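Local coordinates for protein acyl-CoA dehydrogenase (Slackia heliotrinireducens, PDB 4RM7) that belongs to the acyl-CoA dehydrogenase family, whose fold joins helical N- and C-terminal domains to a beta-rich middle domain, at residues V326-M338 with V352-F364. Residues are numbered along the deposited sequence; the frame is centred on the assembly and turned at random.
Sequences VPKAATEVASDAM and VSSIWQDCRGYQF
M338 is modelled as selenomethionine, and its SE lies 3.4 Å above the plane of the W356 indole, offset toward the rim. This is an oblique Met-aromatic contact. M338 SE is 4.0 Å from the centroid of the five-membered ring, 31° off the ring normal. At the indole edge, near the ring plane, T331 O approaches W356 CD1 at 3.6 Å. With CG anti to the W356 N (chi1 174°), the ring swings alongside helix 326-338 and sits as a knob among T331, A334, S335 and M338. Within 352-364, Q363 NE2 lies above one face of the R360 guanidinium, offset toward its rim.

The two helices run nearly antiparallel. The segment axes approach to 7.8 Å, with 163° between their N-to-C directions. This closeness is consistent with alanines at the interface. A334 CB meets W356 CA at 3.7 Å, and A330 CB meets C359 SG. V352 CG1 lies beside M338 CG and also touches A337 CB. At the other end P327 CB rests on Y362 CB at 3.7 Å. T331 turns its hydroxyl back to its own helix. T331 OG1 donates to P327 O at 2.9 Å, and T331 N reaches that oxygen from the opposite face of the carbonyl plane. Q363 lies across K328, and its NE2 is hydrogen-bonded to D369 OD2.

Helices 316-341 and 351-362 belong to the C-terminal helical domain. Helix 282-311 packs against A329, V333 and A337. Helix 234-270 packs against V352 and Y362, with Y362 OH hydrogen-bonded to E256. W356 stacks on W356 of the second subunit, and R360 NH2 is hydrogen-bonded to Q339 OE1 and S335 O of that subunit, so this helix pair also forms part of a subunit interface.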
loop_
_atom_site.group_PDB
_atom_site.type_symbol
_atom_site.label_atom_id
_atom_site.label_comp_id
_atom_site.label_asym_id
_atom_site.label_seq_id
_atom_site.Cartn_x
_atom_site.Cartn_y
_atom_site.Cartn_z
ATOM N N VAL A 326 -3.771 13.914 -3.568
ATOM C CA VAL A 326 -2.855 14.764 -2.819
ATOM C C VAL A 326 -3.039 14.760 -1.299
ATOM O O VAL A 326 -2.054 14.609 -0.592
ATOM C CB VAL A 326 -2.903 16.233 -3.341
ATOM C CG1 VAL A 326 -2.075 17.175 -2.431
ATOM C CG2 VAL A 326 -2.344 16.269 -4.761
ATOM N N PRO A 327 -4.276 14.928 -0.792
ATOM C CA PRO A 327 -4.374 14.943 0.673
ATOM C C PRO A 327 -3.916 13.630 1.303
ATOM O O PRO A 327 -3.228 13.653 2.327
ATOM C CB PRO A 327 -5.868 15.182 0.925
ATOM C CG PRO A 327 -6.344 15.904 -0.299
ATOM C CD PRO A 327 -5.573 15.255 -1.425
ATOM N N LYS A 328 -4.246 12.498 0.693
ATOM C CA LYS A 328 -3.809 11.234 1.274
ATOM C C LYS A 328 -2.281 11.134 1.183
ATOM O O LYS A 328 -1.615 10.734 2.146
ATOM C CB LYS A 328 -4.472 10.059 0.579
ATOM C CG LYS A 328 -4.183 8.732 1.229
ATOM C CD LYS A 328 -4.588 7.626 0.317
ATOM C CE LYS A 328 -4.812 6.343 1.083
ATOM N NZ LYS A 328 -5.160 5.221 0.155
ATOM N N ALA A 329 -1.722 11.522 0.037
ATOM C CA ALA A 329 -0.271 11.533 -0.120
ATOM C C ALA A 329 0.364 12.462 0.900
ATOM O O ALA A 329 1.387 12.127 1.502
ATOM C CB ALA A 329 0.114 11.945 -1.505
ATOM N N ALA A 330 -0.252 13.623 1.104
ATOM C CA ALA A 330 0.292 14.575 2.058
ATOM C C ALA A 330 0.326 13.973 3.473
ATOM O O ALA A 330 1.304 14.154 4.211
ATOM C CB ALA A 330 -0.501 15.851 2.042
ATOM N N THR A 331 -0.732 13.246 3.834
ATOM C CA THR A 331 -0.827 12.648 5.160
ATOM C C THR A 331 0.269 11.604 5.347
ATOM O O THR A 331 0.852 11.503 6.416
ATOM C CB THR A 331 -2.213 12.011 5.408
ATOM O OG1 THR A 331 -3.223 12.998 5.199
ATOM C CG2 THR A 331 -2.333 11.517 6.836
ATOM N N GLU A 332 0.559 10.851 4.298
ATOM C CA GLU A 332 1.576 9.800 4.359
ATOM C C GLU A 332 2.982 10.397 4.523
ATOM O O GLU A 332 3.801 9.884 5.312
ATOM C CB GLU A 332 1.494 8.910 3.112
ATOM C CG GLU A 332 0.156 8.193 2.993
ATOM C CD GLU A 332 0.003 7.352 1.729
ATOM O OE1 GLU A 332 0.911 7.372 0.862
ATOM O OE2 GLU A 332 -1.036 6.662 1.621
ATOM N N VAL A 333 3.255 11.483 3.793
ATOM C CA VAL A 333 4.513 12.191 3.966
ATOM C C VAL A 333 4.678 12.704 5.405
ATOM O O VAL A 333 5.721 12.497 6.053
ATOM C CB VAL A 333 4.636 13.359 2.979
ATOM C CG1 VAL A 333 5.894 14.196 3.276
ATOM C CG2 VAL A 333 4.712 12.818 1.588
ATOM N N ALA A 334 3.656 13.375 5.909
ATOM C CA ALA A 334 3.735 13.898 7.261
ATOM C C ALA A 334 3.939 12.759 8.281
ATOM O O ALA A 334 4.749 12.873 9.200
ATOM C CB ALA A 334 2.495 14.693 7.576
ATOM N N SER A 335 3.226 11.652 8.092
ATOM C CA SER A 335 3.372 10.492 8.964
ATOM C C SER A 335 4.788 9.888 8.921
ATOM O O SER A 335 5.353 9.539 9.972
ATOM C CB SER A 335 2.345 9.423 8.599
ATOM O OG SER A 335 2.401 8.352 9.532
ATOM N N ASP A 336 5.342 9.760 7.711
ATOM C CA ASP A 336 6.725 9.310 7.519
ATOM C C ASP A 336 7.723 10.253 8.168
ATOM O O ASP A 336 8.734 9.809 8.730
ATOM C CB ASP A 336 7.073 9.167 6.033
ATOM C CG ASP A 336 6.530 7.883 5.424
ATOM O OD1 ASP A 336 6.518 6.860 6.141
ATOM O OD2 ASP A 336 6.105 7.904 4.236
ATOM N N ALA A 337 7.444 11.552 8.084
ATOM C CA ALA A 337 8.263 12.534 8.791
ATOM C C ALA A 337 8.216 12.299 10.297
ATOM O O ALA A 337 9.257 12.325 10.948
ATOM C CB ALA A 337 7.820 13.942 8.471
HETATM N N MSE A 338 7.029 12.068 10.859
HETATM C CA MSE A 338 6.954 11.746 12.286
HETATM C C MSE A 338 7.800 10.535 12.609
HETATM O O MSE A 338 8.510 10.532 13.606
HETATM C CB MSE A 338 5.531 11.464 12.739
HETATM C CG MSE A 338 4.662 12.676 12.919
HETATM SE SE MSE A 338 2.817 12.120 13.199
HETATM C CE MSE A 338 3.193 11.052 14.794
ATOM N N VAL A 352 5.333 18.767 13.142
ATOM C CA VAL A 352 5.057 17.636 12.251
ATOM C C VAL A 352 3.770 16.881 12.650
ATOM O O VAL A 352 2.994 16.460 11.796
ATOM C CB VAL A 352 6.261 16.658 12.182
ATOM C CG1 VAL A 352 5.879 15.437 11.441
ATOM C CG2 VAL A 352 7.389 17.285 11.405
ATOM N N SER A 353 3.518 16.748 13.942
ATOM C CA SER A 353 2.290 16.110 14.410
ATOM C C SER A 353 1.026 16.959 14.151
ATOM O O SER A 353 -0.052 16.404 13.963
ATOM C CB SER A 353 2.405 15.775 15.905
ATOM O OG SER A 353 2.697 16.926 16.685
ATOM N N SER A 354 1.146 18.287 14.147
ATOM C CA SER A 354 0.030 19.139 13.733
ATOM C C SER A 354 -0.186 19.003 12.243
ATOM O O SER A 354 -1.319 18.905 11.775
ATOM C CB SER A 354 0.274 20.605 14.050
ATOM O OG SER A 354 0.914 20.746 15.293
ATOM N N ILE A 355 0.909 19.014 11.490
ATOM C CA ILE A 355 0.826 18.896 10.051
ATOM C C ILE A 355 0.102 17.610 9.667
ATOM O O ILE A 355 -0.773 17.598 8.812
ATOM C CB ILE A 355 2.213 18.922 9.436
ATOM C CG1 ILE A 355 2.797 20.331 9.563
ATOM C CG2 ILE A 355 2.178 18.410 7.964
ATOM C CD1 ILE A 355 4.281 20.404 9.176
ATOM N N TRP A 356 0.465 16.527 10.329
ATOM C CA TRP A 356 -0.127 15.226 10.073
ATOM C C TRP A 356 -1.630 15.277 10.295
ATOM O O TRP A 356 -2.411 14.773 9.501
ATOM C CB TRP A 356 0.533 14.193 10.984
ATOM C CG TRP A 356 -0.039 12.850 10.947
ATOM C CD1 TRP A 356 -0.025 11.975 9.885
ATOM C CD2 TRP A 356 -0.660 12.152 12.039
ATOM N NE1 TRP A 356 -0.623 10.786 10.255
ATOM C CE2 TRP A 356 -1.015 10.864 11.568
ATOM C CE3 TRP A 356 -0.960 12.493 13.363
ATOM C CZ2 TRP A 356 -1.649 9.918 12.378
ATOM C CZ3 TRP A 356 -1.608 11.558 14.164
ATOM C CH2 TRP A 356 -1.948 10.288 13.667
ATOM N N GLN A 357 -2.026 15.894 11.391
ATOM C CA GLN A 357 -3.436 16.078 11.688
ATOM C C GLN A 357 -4.140 16.979 10.677
ATOM O O GLN A 357 -5.235 16.661 10.243
ATOM C CB GLN A 357 -3.591 16.639 13.094
ATOM C CG GLN A 357 -3.173 15.648 14.171
ATOM C CD GLN A 357 -3.170 16.260 15.561
ATOM O OE1 GLN A 357 -2.960 17.462 15.744
ATOM N NE2 GLN A 357 -3.395 15.432 16.546
ATOM N N ASP A 358 -3.517 18.099 10.320
ATOM C CA ASP A 358 -4.045 18.978 9.275
ATOM C C ASP A 358 -4.285 18.194 7.996
ATOM O O ASP A 358 -5.380 18.233 7.402
ATOM C CB ASP A 358 -3.091 20.141 8.964
ATOM C CG ASP A 358 -2.967 21.133 10.105
ATOM O OD1 ASP A 358 -3.862 21.188 10.979
ATOM O OD2 ASP A 358 -1.965 21.874 10.122
ATOM N N CYS A 359 -3.259 17.481 7.549
ATOM C CA CYS A 359 -3.364 16.821 6.249
ATOM C C CYS A 359 -4.459 15.752 6.239
ATOM O O CYS A 359 -5.165 15.598 5.253
ATOM C CB CYS A 359 -2.026 16.243 5.854
ATOM S SG CYS A 359 -0.818 17.548 5.431
ATOM N N ARG A 360 -4.639 15.056 7.358
ATOM C CA ARG A 360 -5.714 14.077 7.467
ATOM C C ARG A 360 -7.054 14.738 7.230
ATOM O O ARG A 360 -7.940 14.134 6.648
ATOM C CB ARG A 360 -5.715 13.400 8.839
ATOM C CG ARG A 360 -6.768 12.305 8.984
ATOM C CD ARG A 360 -6.394 11.095 8.141
ATOM N NE ARG A 360 -7.452 10.075 8.027
ATOM C CZ ARG A 360 -8.593 10.237 7.358
ATOM N NH1 ARG A 360 -8.864 11.397 6.764
ATOM N NH2 ARG A 360 -9.480 9.248 7.309
ATOM N N GLY A 361 -7.189 15.981 7.683
ATOM C CA GLY A 361 -8.411 16.754 7.513
ATOM C C GLY A 361 -8.692 17.139 6.063
ATOM O O GLY A 361 -9.834 17.200 5.620
ATOM N N TYR A 362 -7.642 17.381 5.305
ATOM C CA TYR A 362 -7.796 17.640 3.890
ATOM C C TYR A 362 -8.471 16.482 3.127
ATOM O O TYR A 362 -9.037 16.681 2.064
ATOM C CB TYR A 362 -6.428 17.961 3.300
ATOM C CG TYR A 362 -5.868 19.281 3.789
ATOM C CD1 TYR A 362 -6.711 20.351 4.090
ATOM C CD2 TYR A 362 -4.505 19.458 3.963
ATOM C CE1 TYR A 362 -6.203 21.558 4.531
ATOM C CE2 TYR A 362 -3.987 20.664 4.398
ATOM C CZ TYR A 362 -4.836 21.710 4.676
ATOM O OH TYR A 362 -4.315 22.904 5.110
ATOM N N GLN A 363 -8.444 15.278 3.678
ATOM C CA GLN A 363 -9.120 14.160 3.033
ATOM C C GLN A 363 -10.641 14.264 3.124
ATOM O O GLN A 363 -11.329 13.530 2.425
ATOM C CB GLN A 363 -8.656 12.845 3.626
ATOM C CG GLN A 363 -7.214 12.503 3.280
ATOM C CD GLN A 363 -6.824 11.111 3.765
ATOM O OE1 GLN A 363 -5.900 10.956 4.558
ATOM N NE2 GLN A 363 -7.533 10.096 3.287
ATOM N N PHE A 364 -11.149 15.164 3.979
ATOM C CA PHE A 364 -12.598 15.462 4.078
ATOM C C PHE A 364 -13.014 16.771 3.430
ATOM O O PHE A 364 -14.161 16.934 3.020
ATOM C CB PHE A 364 -13.066 15.536 5.529
ATOM C CG PHE A 364 -12.850 14.289 6.285
ATOM C CD1 PHE A 364 -13.659 13.196 6.071
ATOM C CD2 PHE A 364 -11.842 14.202 7.221
ATOM C CE1 PHE A 364 -13.464 12.039 6.782
ATOM C CE2 PHE A 364 -11.647 13.047 7.928
ATOM C CZ PHE A 364 -12.453 11.967 7.711
#